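Local coordinates for chorismate mutase protein (PDB 3RMI) that probably catalyses the rearrangement of chorismate to prephenate as an intertwined all-helical dimer of the AroQ (type II) chorismate mutase family, at residues L51-P56 with E90-H95; L45-N50 with E96-K101; A33-C38 with K82-I87. One frame throughout, in Å; residues are numbered along the deposited sequence.

All three contacts set helix 77-106 against the first part of the chain: contacts 2 and 3 against helix 4-48, contact 1 against the loop that follows it. Contact 3 is the core one, with all four touching residues buried near the centre of the chain; contact 2 lies at the surface, its centre about 21 Å from that of the chain, and contact 1 is partly buried. Their chemistry differs accordingly. Contact 3 packs I87, L84 and F36 round an arginine that grips D-malate, contact 1 mixes small apolar groups with a histidine beside the same ligand, and contact 2 is alanine and isoleucine alone. Contacts 1 and 2 touch through K46, contacts 1 and 3 through V91, E90 and Q94.

Contact 1 (L51-P56 with E90-H95); sequences LPAVDP and EVVHQH. With MLT (D-malate), chain D; EDO (1,2-ethanediol), chain B.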
loop_
_atom_site.group_PDB
_atom_site.type_symbol
_atom_site.label_atom_id
_atom_site.label_comp_id
_atom_site.label_asym_id
_atom_site.label_seq_id
_atom_site.Cartn_x
_atom_site.Cartn_y
_atom_site.Cartn_z
ATOM N N LEU A 51 14.948 6.127 21.401
ATOM C CA LEU A 51 15.244 5.109 20.381
ATOM C C LEU A 51 15.230 5.734 18.985
ATOM O O LEU A 51 14.461 6.652 18.698
ATOM C CB LEU A 51 14.252 3.945 20.431
ATOM C CG LEU A 51 14.136 3.147 21.734
ATOM C CD1 LEU A 51 13.010 2.129 21.597
ATOM C CD2 LEU A 51 15.448 2.455 22.060
ATOM N N PRO A 52 16.073 5.216 18.092
ATOM C CA PRO A 52 16.240 5.874 16.799
ATOM C C PRO A 52 15.101 5.509 15.849
ATOM O O PRO A 52 14.513 4.434 15.979
ATOM C CB PRO A 52 17.565 5.289 16.317
ATOM C CG PRO A 52 17.449 3.806 16.778
ATOM C CD PRO A 52 16.636 3.848 18.080
ATOM N N ALA A 53 14.797 6.422 14.924
ATOM C CA ALA A 53 13.773 6.223 13.904
ATOM C C ALA A 53 14.064 5.002 13.043
ATOM O O ALA A 53 13.195 4.137 12.862
ATOM C CB ALA A 53 13.651 7.457 13.018
ATOM N N VAL A 54 15.276 4.927 12.504
ATOM C CA VAL A 54 15.667 3.779 11.686
ATOM C C VAL A 54 16.279 2.699 12.573
ATOM O O VAL A 54 17.295 2.903 13.252
ATOM C CB VAL A 54 16.653 4.152 10.568
ATOM C CG1 VAL A 54 16.897 2.930 9.669
ATOM C CG2 VAL A 54 16.119 5.351 9.761
ATOM N N ASP A 55 15.634 1.549 12.553
ATOM C CA ASP A 55 16.023 0.382 13.328
ATOM C C ASP A 55 16.383 -0.730 12.317
ATOM O O ASP A 55 15.517 -1.494 11.901
ATOM C CB ASP A 55 14.814 0.011 14.179
ATOM C CG ASP A 55 15.099 -1.055 15.201
ATOM O OD1 ASP A 55 15.932 -1.951 14.939
ATOM O OD2 ASP A 55 14.434 -0.991 16.268
ATOM N N PRO A 56 17.660 -0.800 11.894
ATOM C CA PRO A 56 18.009 -1.631 10.727
ATOM C C PRO A 56 17.682 -3.121 10.862
ATOM O O PRO A 56 17.208 -3.718 9.890
ATOM C CB PRO A 56 19.522 -1.419 10.540
ATOM C CG PRO A 56 19.996 -0.561 11.660
ATOM C CD PRO A 56 18.844 -0.267 12.588
ATOM N N GLU A 90 7.505 6.596 5.081
ATOM C CA GLU A 90 6.558 7.477 5.718
ATOM C C GLU A 90 6.673 7.326 7.221
ATOM O O GLU A 90 6.646 8.301 7.958
ATOM C CB GLU A 90 5.150 7.138 5.273
ATOM C CG GLU A 90 4.097 8.054 5.855
ATOM C CD GLU A 90 4.272 9.507 5.437
ATOM O OE1 GLU A 90 4.987 9.772 4.439
ATOM O OE2 GLU A 90 3.674 10.381 6.095
ATOM N N VAL A 91 6.793 6.086 7.676
ATOM C CA VAL A 91 6.871 5.799 9.112
ATOM C C VAL A 91 8.088 6.471 9.741
ATOM O O VAL A 91 7.992 7.059 10.814
ATOM C CB VAL A 91 6.901 4.286 9.388
ATOM C CG1 VAL A 91 7.241 4.013 10.854
ATOM C CG2 VAL A 91 5.539 3.657 9.028
ATOM N N VAL A 92 9.216 6.410 9.052
ATOM C CA VAL A 92 10.455 6.969 9.558
ATOM C C VAL A 92 10.315 8.489 9.646
ATOM O O VAL A 92 10.707 9.103 10.652
ATOM C CB VAL A 92 11.661 6.524 8.681
ATOM C CG1 VAL A 92 12.808 7.461 8.845
ATOM C CG2 VAL A 92 12.064 5.079 9.018
ATOM N N HIS A 93 9.728 9.096 8.610
ATOM C CA HIS A 93 9.350 10.500 8.677
ATOM C C HIS A 93 8.484 10.784 9.906
ATOM O O HIS A 93 8.734 11.740 10.643
ATOM C CB HIS A 93 8.591 10.954 7.411
ATOM C CG HIS A 93 8.122 12.387 7.466
ATOM N ND1 HIS A 93 6.790 12.744 7.407
ATOM C CD2 HIS A 93 8.813 13.547 7.607
ATOM C CE1 HIS A 93 6.680 14.059 7.496
ATOM N NE2 HIS A 93 7.893 14.569 7.617
ATOM N N GLN A 94 7.456 9.970 10.129
ATOM C CA GLN A 94 6.547 10.240 11.232
ATOM C C GLN A 94 7.233 10.106 12.581
ATOM O O GLN A 94 6.924 10.850 13.515
ATOM C CB GLN A 94 5.336 9.336 11.179
ATOM C CG GLN A 94 4.221 9.899 10.325
ATOM C CD GLN A 94 2.933 9.078 10.427
ATOM O OE1 GLN A 94 2.768 8.251 11.340
ATOM N NE2 GLN A 94 2.024 9.299 9.484
ATOM N N HIS A 95 8.155 9.154 12.681
ATOM C CA HIS A 95 8.923 8.972 13.899
ATOM C C HIS A 95 9.776 10.190 14.192
ATOM O O HIS A 95 9.876 10.620 15.335
ATOM C CB HIS A 95 9.809 7.727 13.792
ATOM C CG HIS A 95 9.065 6.440 13.964
ATOM N ND1 HIS A 95 9.687 5.214 13.921
ATOM C CD2 HIS A 95 7.759 6.189 14.213
ATOM C CE1 HIS A 95 8.796 4.262 14.124
ATOM N NE2 HIS A 95 7.617 4.827 14.308
HETATM C C1 MLT D . 9.025 0.625 13.255
HETATM O O1 MLT D . 9.905 0.792 14.155
HETATM O O2 MLT D . 9.052 1.478 12.378
HETATM C C2 MLT D . 8.002 -0.488 13.249
HETATM O O3 MLT D . 8.651 -1.510 13.940
HETATM C C3 MLT D . 7.458 -1.167 11.988
HETATM C C4 MLT D . 7.618 -0.487 10.613
HETATM O O4 MLT D . 8.772 -0.167 10.144
HETATM O O5 MLT D . 6.609 -0.289 9.878
HETATM C C1 EDO B . -2.202 8.953 8.925
HETATM O O1 EDO B . -3.210 9.815 8.382
HETATM C C2 EDO B . -1.296 8.509 7.785
HETATM O O2 EDO B . 0.039 8.936 8.057
#
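A53, V92 and H95 carry most of the surface buried between the loop 51-56 and the helical segment 90-95, with V54 at the margin. The methyl of A53 points at the helix and lands between two side chains one turn apart: its CB is 3.9 Å from CB of H95 and 4.3 Å from CG1 of V92. The backbones come close here, A53 and V92 having their CA atoms 5.5 Å apart. V92 turns both methyls to the loop. CG1, anti to the backbone N (chi1 158°), meets CG2 of V54 at 4.0 Å, while CG2 faces the carbonyl oxygen of A53.

H95 adds a polar edge. The A53 oxygen lies near the plane of the imidazole, 3.8 Å from ND1, and no hydrogen bond joins them. That oxygen instead receives a weak hydrogen bond from K46 NZ, whereas H95 NE2 is bonded to the carbonyl oxygen of T39 on helix 4-48, which would help set the turn of the ring. CG1 of V91 lies over one ring face, offset toward the rim, 3.5 Å above the plane. D-malate O2 comes within 3.3 Å of H95 CE1, while its O1 lies at the ring edge.

No hydrogen bond crosses between the segments, and ND1 of H95 is buried without a partner in the model. The contact is therefore held by van der Waals packing of small side chains, while the polar bonds of A53 O and H95 run to helix 4-48. It sets the interhelical loop against helix 77-106 at the malate site, consistent with a wall of the active-site pocket.

Contact 2 (L45-N50 with E96-K101); sequences LKARYN and EVIAEK
The last helical turn of segment 45-50 meets the fully helical segment 96-101 at A47 and A99, whose CA atoms are only 5.0 Å apart. Two alanines at the point of approach explain how the backbones come so near. Helix 4-48 finishes here: the amide of Y49 still bonds back to the L45 oxygen at 3.2 Å, but Y49 is the first residue to leave helical angles, and N50 follows with positive phi (56°). Helix 77-106 runs on unbroken, with E100 N bonded to E96 O and K101 N to V97 O.

Between the helices, the methyl of A47 points at the other segment and does nearly all the touching. It meets backbone as well as side chain, since A47 CB is 4.0 Å from CA of A99 and 4.3 Å from its CB. The remaining neighbour is I98, whose CG2 approaches A47 CB to 4.1 Å. With chi1 -68°, CG1 of I98 lies beside the backbone N and CG2 anti to it, toward the alanine. The A47 methyl thus sits against two consecutive residues of helix 77-106.

K46, next to A47, sends its extended chain away from this interface; its NZ bonds to the P52 oxygen and to O1 of D-malate. The second subunit packs on L45, through its E13, and on Y49, through its M6.

This is plain alanine-mediated helix-helix packing, joining the C-terminal end of helix 4-48 to helix 77-106. With 85 Å² buried and no hydrogen bond or charge pair between the segments, dispersion between small aliphatic groups is what the contact offers, and its fit depends on small residues where the backbones come close.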
loop_
_atom_site.group_PDB
_atom_site.type_symbol
_atom_site.label_atom_id
_atom_site.label_comp_id
_atom_site.label_asym_id
_atom_site.label_seq_id
_atom_site.Cartn_x
_atom_site.Cartn_y
_atom_site.Cartn_z
ATOM N N LEU A 45 6.732 6.082 21.863
ATOM C CA LEU A 45 7.559 5.244 22.693
ATOM C C LEU A 45 9.047 5.474 22.354
ATOM O O LEU A 45 9.876 5.745 23.235
ATOM C CB LEU A 45 7.133 3.794 22.465
ATOM C CG LEU A 45 6.875 2.899 23.676
ATOM C CD1 LEU A 45 5.941 3.552 24.758
ATOM C CD2 LEU A 45 6.326 1.580 23.182
ATOM N N LYS A 46 9.386 5.424 21.069
ATOM C CA LYS A 46 10.783 5.641 20.674
ATOM C C LYS A 46 11.234 7.019 21.120
ATOM O O LYS A 46 12.319 7.154 21.650
ATOM C CB LYS A 46 10.991 5.496 19.162
ATOM C CG LYS A 46 10.897 4.046 18.614
ATOM C CD LYS A 46 11.247 4.034 17.134
ATOM C CE LYS A 46 11.308 2.649 16.564
ATOM N NZ LYS A 46 11.961 2.673 15.202
ATOM N N ALA A 47 10.412 8.045 20.920
ATOM C CA ALA A 47 10.796 9.404 21.301
ATOM C C ALA A 47 10.969 9.595 22.820
ATOM O O ALA A 47 11.914 10.292 23.263
ATOM C CB ALA A 47 9.812 10.426 20.741
ATOM N N ARG A 48 10.089 8.994 23.622
ATOM C CA ARG A 48 10.189 9.168 25.071
ATOM C C ARG A 48 11.518 8.545 25.567
ATOM O O ARG A 48 12.212 9.126 26.405
ATOM C CB ARG A 48 8.947 8.630 25.824
ATOM N N TYR A 49 11.897 7.405 24.999
ATOM C CA TYR A 49 13.034 6.624 25.502
ATOM C C TYR A 49 14.246 6.665 24.590
ATOM O O TYR A 49 15.110 5.809 24.676
ATOM C CB TYR A 49 12.579 5.192 25.793
ATOM C CG TYR A 49 11.392 5.217 26.718
ATOM C CD1 TYR A 49 11.523 5.658 28.038
ATOM C CD2 TYR A 49 10.126 4.876 26.273
ATOM C CE1 TYR A 49 10.408 5.730 28.910
ATOM C CE2 TYR A 49 9.009 4.943 27.130
ATOM C CZ TYR A 49 9.159 5.367 28.441
ATOM O OH TYR A 49 8.064 5.426 29.277
ATOM N N ASN A 50 14.315 7.702 23.758
ATOM C CA ASN A 50 15.476 7.991 22.905
ATOM C C ASN A 50 15.912 6.855 21.967
ATOM O O ASN A 50 17.107 6.652 21.760
ATOM C CB ASN A 50 16.659 8.446 23.763
ATOM C CG ASN A 50 17.776 9.079 22.942
ATOM O OD1 ASN A 50 17.524 9.740 21.939
ATOM N ND2 ASN A 50 19.019 8.880 23.373
ATOM N N GLU A 96 10.392 10.738 13.156
ATOM C CA GLU A 96 11.193 11.947 13.300
ATOM C C GLU A 96 10.334 13.157 13.683
ATOM O O GLU A 96 10.759 13.974 14.511
ATOM C CB GLU A 96 11.991 12.224 12.016
ATOM C CG GLU A 96 13.093 11.171 11.748
ATOM C CD GLU A 96 13.755 11.267 10.363
ATOM O OE1 GLU A 96 13.195 11.914 9.428
ATOM O OE2 GLU A 96 14.850 10.664 10.218
ATOM N N VAL A 97 9.132 13.271 13.105
ATOM C CA VAL A 97 8.228 14.390 13.444
ATOM C C VAL A 97 7.770 14.339 14.910
ATOM O O VAL A 97 7.739 15.360 15.600
ATOM C CB VAL A 97 7.003 14.476 12.487
ATOM C CG1 VAL A 97 5.933 15.449 13.034
ATOM C CG2 VAL A 97 7.466 14.926 11.096
ATOM N N ILE A 98 7.443 13.147 15.388
ATOM C CA ILE A 98 7.088 12.978 16.789
ATOM C C ILE A 98 8.257 13.362 17.717
ATOM O O ILE A 98 8.031 14.001 18.740
ATOM C CB ILE A 98 6.562 11.545 17.048
ATOM C CG1 ILE A 98 5.199 11.372 16.343
ATOM C CG2 ILE A 98 6.421 11.268 18.524
ATOM C CD1 ILE A 98 4.894 9.960 15.824
ATOM N N ALA A 99 9.495 13.025 17.341
ATOM C CA ALA A 99 10.675 13.323 18.179
ATOM C C ALA A 99 10.992 14.812 18.241
ATOM O O ALA A 99 11.361 15.338 19.301
ATOM C CB ALA A 99 11.895 12.561 17.686
ATOM N N GLU A 100 10.877 15.481 17.099
ATOM C CA GLU A 100 11.032 16.931 17.050
ATOM C C GLU A 100 9.967 17.612 17.928
ATOM O O GLU A 100 10.278 18.528 18.673
ATOM C CB GLU A 100 10.978 17.427 15.595
ATOM C CG GLU A 100 11.277 18.921 15.399
ATOM C CD GLU A 100 12.646 19.361 15.948
ATOM O OE1 GLU A 100 13.602 18.546 15.942
ATOM O OE2 GLU A 100 12.764 20.531 16.384
ATOM N N LYS A 101 8.729 17.122 17.866
ATOM C CA LYS A 101 7.626 17.661 18.669
ATOM C C LYS A 101 7.743 17.331 20.176
ATOM O O LYS A 101 7.388 18.174 21.007
ATOM C CB LYS A 101 6.257 17.240 18.095
#

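Contact 3 (A33-C38 with K82-I87); sequences AERFRC and KFLKFI. With MLT (D-malate), chain D.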
loop_
_atom_site.group_PDB
_atom_site.type_symbol
_atom_site.label_atom_id
_atom_site.label_comp_id
_atom_site.label_asym_id
_atom_site.label_seq_id
_atom_site.Cartn_x
_atom_site.Cartn_y
_atom_site.Cartn_z
ATOM N N ALA A 33 -4.776 2.834 7.962
ATOM C CA ALA A 33 -5.141 3.666 9.096
ATOM C C ALA A 33 -4.768 2.981 10.399
ATOM O O ALA A 33 -4.210 3.613 11.282
ATOM C CB ALA A 33 -6.635 3.990 9.112
ATOM N N GLU A 34 -5.106 1.701 10.550
ATOM C CA GLU A 34 -4.745 1.022 11.796
ATOM C C GLU A 34 -3.235 0.839 11.933
ATOM O O GLU A 34 -2.701 0.993 13.026
ATOM C CB GLU A 34 -5.462 -0.316 11.949
ATOM C CG GLU A 34 -6.946 -0.177 12.284
ATOM C CD GLU A 34 -7.207 0.629 13.563
ATOM O OE1 GLU A 34 -6.615 0.331 14.641
ATOM O OE2 GLU A 34 -8.019 1.569 13.477
ATOM N N ARG A 35 -2.557 0.534 10.833
ATOM C CA ARG A 35 -1.099 0.330 10.861
ATOM C C ARG A 35 -0.411 1.588 11.342
ATOM O O ARG A 35 0.543 1.515 12.135
ATOM C CB ARG A 35 -0.572 0.022 9.475
ATOM C CG ARG A 35 0.842 -0.606 9.468
ATOM C CD ARG A 35 1.398 -0.576 8.082
ATOM N NE ARG A 35 2.634 -1.329 7.912
ATOM C CZ ARG A 35 3.844 -0.903 8.294
ATOM N NH1 ARG A 35 4.003 0.244 8.944
ATOM N NH2 ARG A 35 4.896 -1.641 8.050
ATOM N N PHE A 36 -0.898 2.745 10.861
ATOM C CA PHE A 36 -0.317 4.024 11.253
ATOM C C PHE A 36 -0.666 4.414 12.702
ATOM O O PHE A 36 0.104 5.102 13.359
ATOM C CB PHE A 36 -0.657 5.120 10.232
ATOM C CG PHE A 36 0.321 5.177 9.101
ATOM C CD1 PHE A 36 1.545 5.822 9.265
ATOM C CD2 PHE A 36 0.086 4.490 7.923
ATOM C CE1 PHE A 36 2.479 5.842 8.241
ATOM C CE2 PHE A 36 1.033 4.486 6.892
ATOM C CZ PHE A 36 2.220 5.169 7.059
ATOM N N ARG A 37 -1.806 3.954 13.213
ATOM C CA ARG A 37 -2.087 4.091 14.620
ATOM C C ARG A 37 -1.015 3.350 15.409
ATOM O O ARG A 37 -0.487 3.898 16.358
ATOM C CB ARG A 37 -3.497 3.604 14.970
ATOM C CG ARG A 37 -4.507 4.748 14.894
ATOM C CD ARG A 37 -5.957 4.327 14.531
ATOM N NE ARG A 37 -6.655 3.664 15.645
ATOM C CZ ARG A 37 -7.388 4.258 16.588
ATOM N NH1 ARG A 37 -7.548 5.571 16.607
ATOM N NH2 ARG A 37 -7.967 3.522 17.533
ATOM N N CYS A 38 -0.639 2.148 14.976
ATOM C CA CYS A 38 0.407 1.383 15.678
ATOM C C CYS A 38 1.754 2.013 15.562
ATOM O O CYS A 38 2.421 2.181 16.559
ATOM C CB CYS A 38 0.531 -0.039 15.156
ATOM S SG CYS A 38 -0.781 -1.041 15.693
ATOM N N LYS A 82 9.298 -3.204 -2.405
ATOM C CA LYS A 82 9.102 -1.825 -2.844
ATOM C C LYS A 82 7.952 -1.180 -2.070
ATOM O O LYS A 82 8.041 -0.027 -1.634
ATOM C CB LYS A 82 8.792 -1.801 -4.349
ATOM C CG LYS A 82 9.235 -0.534 -5.079
ATOM C CD LYS A 82 9.014 -0.581 -6.623
ATOM C CE LYS A 82 9.117 0.864 -7.234
ATOM N NZ LYS A 82 8.832 0.995 -8.716
ATOM N N PHE A 83 6.872 -1.939 -1.899
ATOM C CA PHE A 83 5.688 -1.463 -1.175
ATOM C C PHE A 83 5.974 -1.241 0.307
ATOM O O PHE A 83 5.644 -0.190 0.871
ATOM C CB PHE A 83 4.534 -2.439 -1.357
ATOM C CG PHE A 83 3.383 -2.203 -0.413
ATOM C CD1 PHE A 83 2.616 -1.092 -0.509
ATOM C CD2 PHE A 83 3.099 -3.104 0.595
ATOM C CE1 PHE A 83 1.571 -0.877 0.384
ATOM C CE2 PHE A 83 2.062 -2.887 1.466
ATOM C CZ PHE A 83 1.304 -1.769 1.348
ATOM N N LEU A 84 6.597 -2.217 0.949
ATOM C CA LEU A 84 6.937 -2.060 2.350
ATOM C C LEU A 84 7.900 -0.884 2.570
ATOM O O LEU A 84 7.741 -0.107 3.514
ATOM C CB LEU A 84 7.531 -3.351 2.883
ATOM C CG LEU A 84 7.974 -3.405 4.343
ATOM C CD1 LEU A 84 6.821 -3.183 5.320
ATOM C CD2 LEU A 84 8.653 -4.756 4.584
ATOM N N LYS A 85 8.868 -0.725 1.687
ATOM C CA LYS A 85 9.817 0.351 1.831
ATOM C C LYS A 85 9.151 1.705 1.676
ATOM O O LYS A 85 9.547 2.677 2.312
ATOM C CB LYS A 85 10.959 0.213 0.804
ATOM C CG LYS A 85 12.032 -0.805 1.217
ATOM C CD LYS A 85 13.259 -0.781 0.285
ATOM C CE LYS A 85 14.522 -1.102 1.071
ATOM N NZ LYS A 85 15.609 -1.664 0.197
ATOM N N PHE A 86 8.151 1.767 0.805
ATOM C CA PHE A 86 7.322 2.955 0.636
ATOM C C PHE A 86 6.610 3.300 1.934
ATOM O O PHE A 86 6.571 4.461 2.347
ATOM C CB PHE A 86 6.305 2.721 -0.504
ATOM C CG PHE A 86 5.319 3.835 -0.680
ATOM C CD1 PHE A 86 5.663 4.971 -1.418
ATOM C CD2 PHE A 86 4.055 3.754 -0.114
ATOM C CE1 PHE A 86 4.767 6.006 -1.590
ATOM C CE2 PHE A 86 3.142 4.794 -0.264
ATOM C CZ PHE A 86 3.504 5.927 -1.012
ATOM N N ILE A 87 6.045 2.295 2.585
ATOM C CA ILE A 87 5.392 2.533 3.859
ATOM C C ILE A 87 6.416 2.947 4.933
ATOM O O ILE A 87 6.192 3.890 5.696
ATOM C CB ILE A 87 4.619 1.306 4.332
ATOM C CG1 ILE A 87 3.510 0.955 3.337
ATOM C CG2 ILE A 87 3.997 1.569 5.665
ATOM C CD1 ILE A 87 2.478 2.081 3.179
HETATM C C1 MLT D . 9.025 0.625 13.255
HETATM O O1 MLT D . 9.905 0.792 14.155
HETATM O O2 MLT D . 9.052 1.478 12.378
HETATM C C2 MLT D . 8.002 -0.488 13.249
HETATM O O3 MLT D . 8.651 -1.510 13.940
HETATM C C3 MLT D . 7.458 -1.167 11.988
HETATM C C4 MLT D . 7.618 -0.487 10.613
HETATM O O4 MLT D . 8.772 -0.167 10.144
HETATM O O5 MLT D . 6.609 -0.289 9.878
#
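R35 and I87 meet with the aliphatic branch over the flat cation: CG2 of I87 lies 3.5 Å above one face of the guanidinium, offset toward its rim. The nearest atom is NH1 of R35, also at 3.5 Å from I87 CG2, and the two side chains slant across each other. R35 gets there by a chain extended from CG to NE, after which the guanidinium turns aside. I87 presents CG2, the branch anti to its own backbone N. The axes of segments 33-38 and 82-87 cross at -53° and come no nearer than 13.7 Å, a separation that long side chains must bridge.

L84 crosses R35 at about a right angle, bringing CD1 to 3.7 Å from R35 NH2. F36, the next residue, swings its ring end inward, CZ lying 4.2 Å from I87 CG2, so that one methyl serves both the arginine and the phenylalanine.

The polar edge of R35 turns to D-malate. Both NH1 and NH2 donate to the carboxylate oxygen O5 at 2.8 Å, with moderately bent N-H...O angles near 138°, and O5 lies near the guanidinium plane. NE pairs in a salt bridge with D25 of the second subunit, which would hold the group's rotation. The pattern is consistent with the carboxylate-binding arginines of AroQ chorismate mutases.

Helix 56-72 completes the surroundings within the chain, Q62 touching R35 while I63 and L66 pack on L84. From across the dimer, the ring of F79 of the second subunit meets that of F36 at a steep angle.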